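Glycosyl hydrolase (Aspergillus fumigatus, PDB 2X8R) probably cleaves the beta-1,4 links between N-acetylmuramic acid and N-acetylglucosamine in bacterial peptidoglycan, as a secreted family GH25 lysozyme. Local coordinates at residues G71-W85 with W118-R132. Sequence-based numbering, arbitrary orientation.
Sequences GSTQAKFFLKNGGGW and WIHDFVNEYHHATSR
Gly71 sets its CA over one face of the Trp118 indole where helix 71-79 meets the 118-130 part of helix 112-130, the axes of these two pieces 7.1 Å apart and crossing at -38°. Glycine suits this spot because any side chain would run into Trp118 O and Phe122 N of the facing helix; without one, the backbones approach closely. Gly71 CA makes a CH-pi contact 3.7 Å from the centroid of the five-membered ring of Trp118, and also a CA-H...O contact with Trp118 O. A water accepts from Gly71 N and donates to Asp121 OD2, bridging the helices beside this point.

Further along, packing is apolar. Phe122, its CG anti to the backbone N (chi1 -172°), enters a hole formed by Gly71, Gln74, Ala75 and Phe78; the small methyl of Ala75 lies over its ring face, CB 3.9 Å from the centroid, while Phe78 CD2 meets the ring edge. Leu79 returns the interlock, its CD1 reaching Ala129 CB at 3.5 Å and its CD2 lying between Tyr126 and Thr130. Phe78 and Tyr126 meet rim to rim.

The polar link is the hydrogen bond from Tyr126 OH to Gly83 O, 2.7 Å long and nearly along the C=O axis; the same hydroxyl is bonded to Gly94 N. On the outer side the aliphatic part of Lys76 runs by Glu125, with Lys76 NZ 4.3 Å from Glu125 OE2, too far for a salt bridge.

Beyond the helices, chi1 of Arg132 (-67°) brings CG over the Trp85 face, 3.3 Å from the six-membered ring centroid. Bends at chi2 and chi3 carry the guanidinium round to the indole rim, where Trp85 CZ2 meets its edge; NH2 bonds Leu207 O, while Trp85 NE1 bonds Ala208 O.

Two neighbouring outer helices of the TIM-barrel-like fold are thus joined mainly by shape, with one buried tyrosine hydroxyl tying the backbone at Gly83 to helix 112-130.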
# COMPACT_ATOMS: atom_id res chain seq x y z
N GLY A 71 -9.21 -13.42 3.09
CA GLY A 71 -8.00 -12.56 3.11
C GLY A 71 -6.74 -13.34 2.73
O GLY A 71 -5.89 -12.85 1.96
N SER A 72 -6.65 -14.57 3.22
CA SER A 72 -5.49 -15.42 2.92
C SER A 72 -5.38 -15.74 1.43
O SER A 72 -4.29 -15.70 0.84
CB SER A 72 -5.64 -16.73 3.73
OG SER A 72 -4.72 -17.69 3.22
N THR A 73 -6.53 -16.04 0.79
CA THR A 73 -6.48 -16.30 -0.67
C THR A 73 -5.86 -15.13 -1.45
O THR A 73 -4.97 -15.34 -2.33
CB THR A 73 -7.86 -16.60 -1.20
OG1 THR A 73 -8.29 -17.84 -0.62
CG2 THR A 73 -7.84 -16.71 -2.76
N GLN A 74 -6.32 -13.92 -1.14
CA GLN A 74 -5.84 -12.73 -1.82
C GLN A 74 -4.38 -12.42 -1.51
O GLN A 74 -3.64 -12.02 -2.43
CB GLN A 74 -6.77 -11.55 -1.59
CG GLN A 74 -7.95 -11.74 -2.56
CD GLN A 74 -9.00 -10.68 -2.46
OE1 GLN A 74 -8.71 -9.50 -2.53
NE2 GLN A 74 -10.26 -11.11 -2.35
N ALA A 75 -3.97 -12.61 -0.25
CA ALA A 75 -2.55 -12.54 0.11
C ALA A 75 -1.69 -13.50 -0.74
O ALA A 75 -0.63 -13.09 -1.23
CB ALA A 75 -2.33 -12.78 1.60
N LYS A 76 -2.14 -14.75 -0.87
CA LYS A 76 -1.37 -15.72 -1.61
C LYS A 76 -1.27 -15.31 -3.08
O LYS A 76 -0.22 -15.48 -3.69
CB LYS A 76 -2.02 -17.10 -1.54
CG LYS A 76 -1.83 -17.72 -0.13
CD LYS A 76 -2.45 -19.09 -0.05
CE LYS A 76 -1.80 -19.88 1.11
NZ LYS A 76 -2.67 -20.97 1.67
N PHE A 77 -2.36 -14.78 -3.64
CA PHE A 77 -2.37 -14.40 -5.04
C PHE A 77 -1.40 -13.22 -5.26
O PHE A 77 -0.56 -13.23 -6.18
CB PHE A 77 -3.79 -14.05 -5.47
CG PHE A 77 -3.90 -13.54 -6.88
CD1 PHE A 77 -3.45 -14.30 -7.98
CD2 PHE A 77 -4.50 -12.30 -7.12
CE1 PHE A 77 -3.57 -13.81 -9.31
CE2 PHE A 77 -4.65 -11.80 -8.43
CZ PHE A 77 -4.18 -12.56 -9.54
N PHE A 78 -1.51 -12.22 -4.38
CA PHE A 78 -0.60 -11.06 -4.39
C PHE A 78 0.88 -11.52 -4.31
O PHE A 78 1.74 -11.06 -5.09
CB PHE A 78 -1.01 -10.14 -3.23
CG PHE A 78 -0.11 -8.95 -2.98
CD1 PHE A 78 0.19 -8.03 -4.00
CD2 PHE A 78 0.32 -8.69 -1.66
CE1 PHE A 78 0.98 -6.88 -3.72
CE2 PHE A 78 1.07 -7.56 -1.35
CZ PHE A 78 1.38 -6.63 -2.37
N LEU A 79 1.17 -12.41 -3.37
CA LEU A 79 2.54 -12.91 -3.16
C LEU A 79 3.15 -13.60 -4.37
O LEU A 79 4.38 -13.54 -4.57
CB LEU A 79 2.58 -13.87 -1.97
CG LEU A 79 2.46 -13.12 -0.64
CD1 LEU A 79 2.00 -14.05 0.44
CD2 LEU A 79 3.82 -12.53 -0.32
N LYS A 80 2.31 -14.24 -5.17
CA LYS A 80 2.81 -14.96 -6.36
C LYS A 80 2.95 -14.04 -7.58
O LYS A 80 3.41 -14.47 -8.65
CB LYS A 80 1.82 -16.06 -6.72
CG LYS A 80 1.88 -17.27 -5.81
CD LYS A 80 0.73 -18.17 -6.21
CE LYS A 80 0.64 -19.43 -5.38
NZ LYS A 80 0.22 -19.11 -3.96
N ASN A 81 2.53 -12.78 -7.45
CA ASN A 81 2.37 -11.95 -8.63
C ASN A 81 2.90 -10.55 -8.38
O ASN A 81 2.40 -9.60 -8.93
CB ASN A 81 0.91 -11.94 -9.10
CG ASN A 81 0.51 -13.25 -9.74
OD1 ASN A 81 0.93 -13.54 -10.88
ND2 ASN A 81 -0.21 -14.10 -9.00
N GLY A 82 3.92 -10.42 -7.53
CA GLY A 82 4.57 -9.09 -7.44
C GLY A 82 4.60 -8.53 -6.04
O GLY A 82 5.30 -7.54 -5.76
N GLY A 83 3.83 -9.16 -5.16
CA GLY A 83 3.71 -8.72 -3.78
C GLY A 83 4.78 -9.26 -2.86
O GLY A 83 4.77 -8.93 -1.69
N GLY A 84 5.74 -10.05 -3.39
CA GLY A 84 6.83 -10.62 -2.55
C GLY A 84 7.73 -9.59 -1.88
O GLY A 84 7.75 -8.42 -2.27
N TRP A 85 8.52 -10.04 -0.90
CA TRP A 85 9.48 -9.11 -0.24
C TRP A 85 10.70 -9.90 0.14
O TRP A 85 10.59 -11.07 0.59
CB TRP A 85 8.87 -8.50 1.03
CG TRP A 85 9.86 -7.71 1.82
CD1 TRP A 85 10.16 -6.40 1.69
CD2 TRP A 85 10.73 -8.23 2.83
NE1 TRP A 85 11.16 -6.05 2.56
CE2 TRP A 85 11.54 -7.16 3.27
CE3 TRP A 85 10.90 -9.50 3.41
CZ2 TRP A 85 12.52 -7.30 4.29
CZ3 TRP A 85 11.89 -9.65 4.42
CH2 TRP A 85 12.68 -8.55 4.84
N TRP A 118 -11.25 -10.54 7.84
CA TRP A 118 -10.69 -10.60 6.47
C TRP A 118 -9.31 -9.92 6.45
O TRP A 118 -8.34 -10.52 5.99
CB TRP A 118 -11.63 -9.92 5.45
CG TRP A 118 -11.25 -10.19 4.03
CD1 TRP A 118 -11.82 -11.11 3.20
CD2 TRP A 118 -10.26 -9.51 3.25
NE1 TRP A 118 -11.20 -11.09 1.97
CE2 TRP A 118 -10.26 -10.10 1.96
CE3 TRP A 118 -9.37 -8.45 3.52
CZ2 TRP A 118 -9.38 -9.70 0.94
CZ3 TRP A 118 -8.48 -8.02 2.48
CH2 TRP A 118 -8.50 -8.64 1.21
N ILE A 119 -9.22 -8.72 7.01
CA ILE A 119 -7.93 -7.99 7.02
C ILE A 119 -6.88 -8.72 7.86
O ILE A 119 -5.72 -8.85 7.45
CB ILE A 119 -8.10 -6.49 7.46
CG1 ILE A 119 -9.10 -5.76 6.56
CG2 ILE A 119 -6.74 -5.72 7.43
CD1 ILE A 119 -9.64 -4.47 7.21
N HIS A 120 -7.28 -9.23 9.04
CA HIS A 120 -6.36 -10.07 9.80
C HIS A 120 -5.88 -11.27 8.98
O HIS A 120 -4.67 -11.58 8.94
CB HIS A 120 -7.01 -10.50 11.12
CG HIS A 120 -6.78 -9.54 12.25
ND1 HIS A 120 -7.81 -8.99 12.98
CD2 HIS A 120 -5.64 -9.06 12.79
CE1 HIS A 120 -7.32 -8.22 13.93
NE2 HIS A 120 -6.00 -8.24 13.83
N ASP A 121 -6.80 -11.93 8.28
CA ASP A 121 -6.41 -13.08 7.48
C ASP A 121 -5.38 -12.71 6.38
O ASP A 121 -4.42 -13.46 6.17
CB ASP A 121 -7.63 -13.73 6.87
CG ASP A 121 -8.46 -14.53 7.92
OD1 ASP A 121 -8.00 -14.65 9.07
OD2 ASP A 121 -9.54 -15.08 7.59
N PHE A 122 -5.62 -11.60 5.68
CA PHE A 122 -4.65 -11.11 4.69
C PHE A 122 -3.28 -10.82 5.33
O PHE A 122 -2.24 -11.31 4.86
CB PHE A 122 -5.16 -9.83 3.99
CG PHE A 122 -4.29 -9.41 2.83
CD1 PHE A 122 -3.08 -8.72 3.04
CD2 PHE A 122 -4.66 -9.77 1.52
CE1 PHE A 122 -2.27 -8.35 1.95
CE2 PHE A 122 -3.87 -9.41 0.43
CZ PHE A 122 -2.62 -8.70 0.66
N VAL A 123 -3.28 -10.00 6.37
CA VAL A 123 -2.00 -9.55 6.91
C VAL A 123 -1.23 -10.68 7.58
O VAL A 123 -0.00 -10.78 7.46
CB VAL A 123 -2.09 -8.25 7.79
CG1 VAL A 123 -2.88 -7.18 7.09
CG2 VAL A 123 -2.69 -8.56 9.18
N ASN A 124 -1.95 -11.59 8.23
CA ASN A 124 -1.25 -12.73 8.83
C ASN A 124 -0.63 -13.64 7.78
O ASN A 124 0.49 -14.12 7.97
CB ASN A 124 -2.22 -13.50 9.70
CG ASN A 124 -2.57 -12.75 10.96
OD1 ASN A 124 -1.88 -11.80 11.34
ND2 ASN A 124 -3.63 -13.16 11.62
N GLU A 125 -1.36 -13.92 6.69
CA GLU A 125 -0.80 -14.71 5.60
C GLU A 125 0.45 -14.04 5.03
O GLU A 125 1.47 -14.72 4.75
CB GLU A 125 -1.83 -15.04 4.50
CG GLU A 125 -1.24 -15.86 3.33
CD GLU A 125 -0.81 -17.30 3.70
OE1 GLU A 125 -1.30 -17.88 4.67
OE2 GLU A 125 0.03 -17.85 2.98
N TYR A 126 0.38 -12.72 4.86
CA TYR A 126 1.48 -11.97 4.28
C TYR A 126 2.71 -12.11 5.18
O TYR A 126 3.82 -12.37 4.71
CB TYR A 126 1.12 -10.50 4.01
CG TYR A 126 2.18 -9.85 3.17
CD1 TYR A 126 2.11 -9.85 1.76
CD2 TYR A 126 3.30 -9.29 3.78
CE1 TYR A 126 3.15 -9.26 0.99
CE2 TYR A 126 4.34 -8.73 3.01
CZ TYR A 126 4.24 -8.73 1.63
OH TYR A 126 5.25 -8.22 0.86
N HIS A 127 2.49 -11.98 6.48
CA HIS A 127 3.58 -12.06 7.45
C HIS A 127 4.15 -13.48 7.52
O HIS A 127 5.37 -13.65 7.63
CB HIS A 127 3.10 -11.53 8.82
CG HIS A 127 4.11 -11.70 9.91
ND1 HIS A 127 5.13 -10.79 10.13
CD2 HIS A 127 4.32 -12.70 10.80
CE1 HIS A 127 5.89 -11.20 11.13
NE2 HIS A 127 5.43 -12.36 11.54
N HIS A 128 3.26 -14.47 7.42
CA HIS A 128 3.68 -15.89 7.45
C HIS A 128 4.64 -16.17 6.31
O HIS A 128 5.68 -16.84 6.49
CB HIS A 128 2.44 -16.82 7.36
CG HIS A 128 2.75 -18.28 7.54
ND1 HIS A 128 2.65 -18.93 8.75
CD2 HIS A 128 3.17 -19.21 6.64
CE1 HIS A 128 2.99 -20.20 8.60
NE2 HIS A 128 3.32 -20.39 7.33
N ALA A 129 4.32 -15.64 5.13
CA ALA A 129 5.04 -15.93 3.92
C ALA A 129 6.36 -15.17 3.87
O ALA A 129 7.35 -15.69 3.32
CB ALA A 129 4.22 -15.55 2.72
N THR A 130 6.39 -13.93 4.37
CA THR A 130 7.54 -13.05 4.12
C THR A 130 8.39 -12.64 5.31
O THR A 130 9.51 -12.14 5.11
CB THR A 130 7.11 -11.69 3.49
OG1 THR A 130 6.36 -10.92 4.47
CG2 THR A 130 6.34 -11.84 2.14
N SER A 131 7.82 -12.84 6.50
CA SER A 131 8.35 -12.37 7.80
C SER A 131 8.11 -10.88 8.05
O SER A 131 8.51 -10.34 9.12
CB SER A 131 9.82 -12.76 8.04
OG SER A 131 10.72 -11.88 7.38
N ARG A 132 7.43 -10.23 7.11
CA ARG A 132 7.09 -8.80 7.23
C ARG A 132 5.59 -8.61 7.37
O ARG A 132 4.80 -9.32 6.69
CB ARG A 132 7.61 -8.03 6.00
CG ARG A 132 9.18 -7.95 5.90
CD ARG A 132 9.85 -7.42 7.16
NE ARG A 132 9.35 -6.08 7.41
CZ ARG A 132 9.74 -4.99 6.77
NH1 ARG A 132 10.71 -5.04 5.86
NH2 ARG A 132 9.12 -3.85 7.04
O HOH W 1 -10.94 -13.93 5.30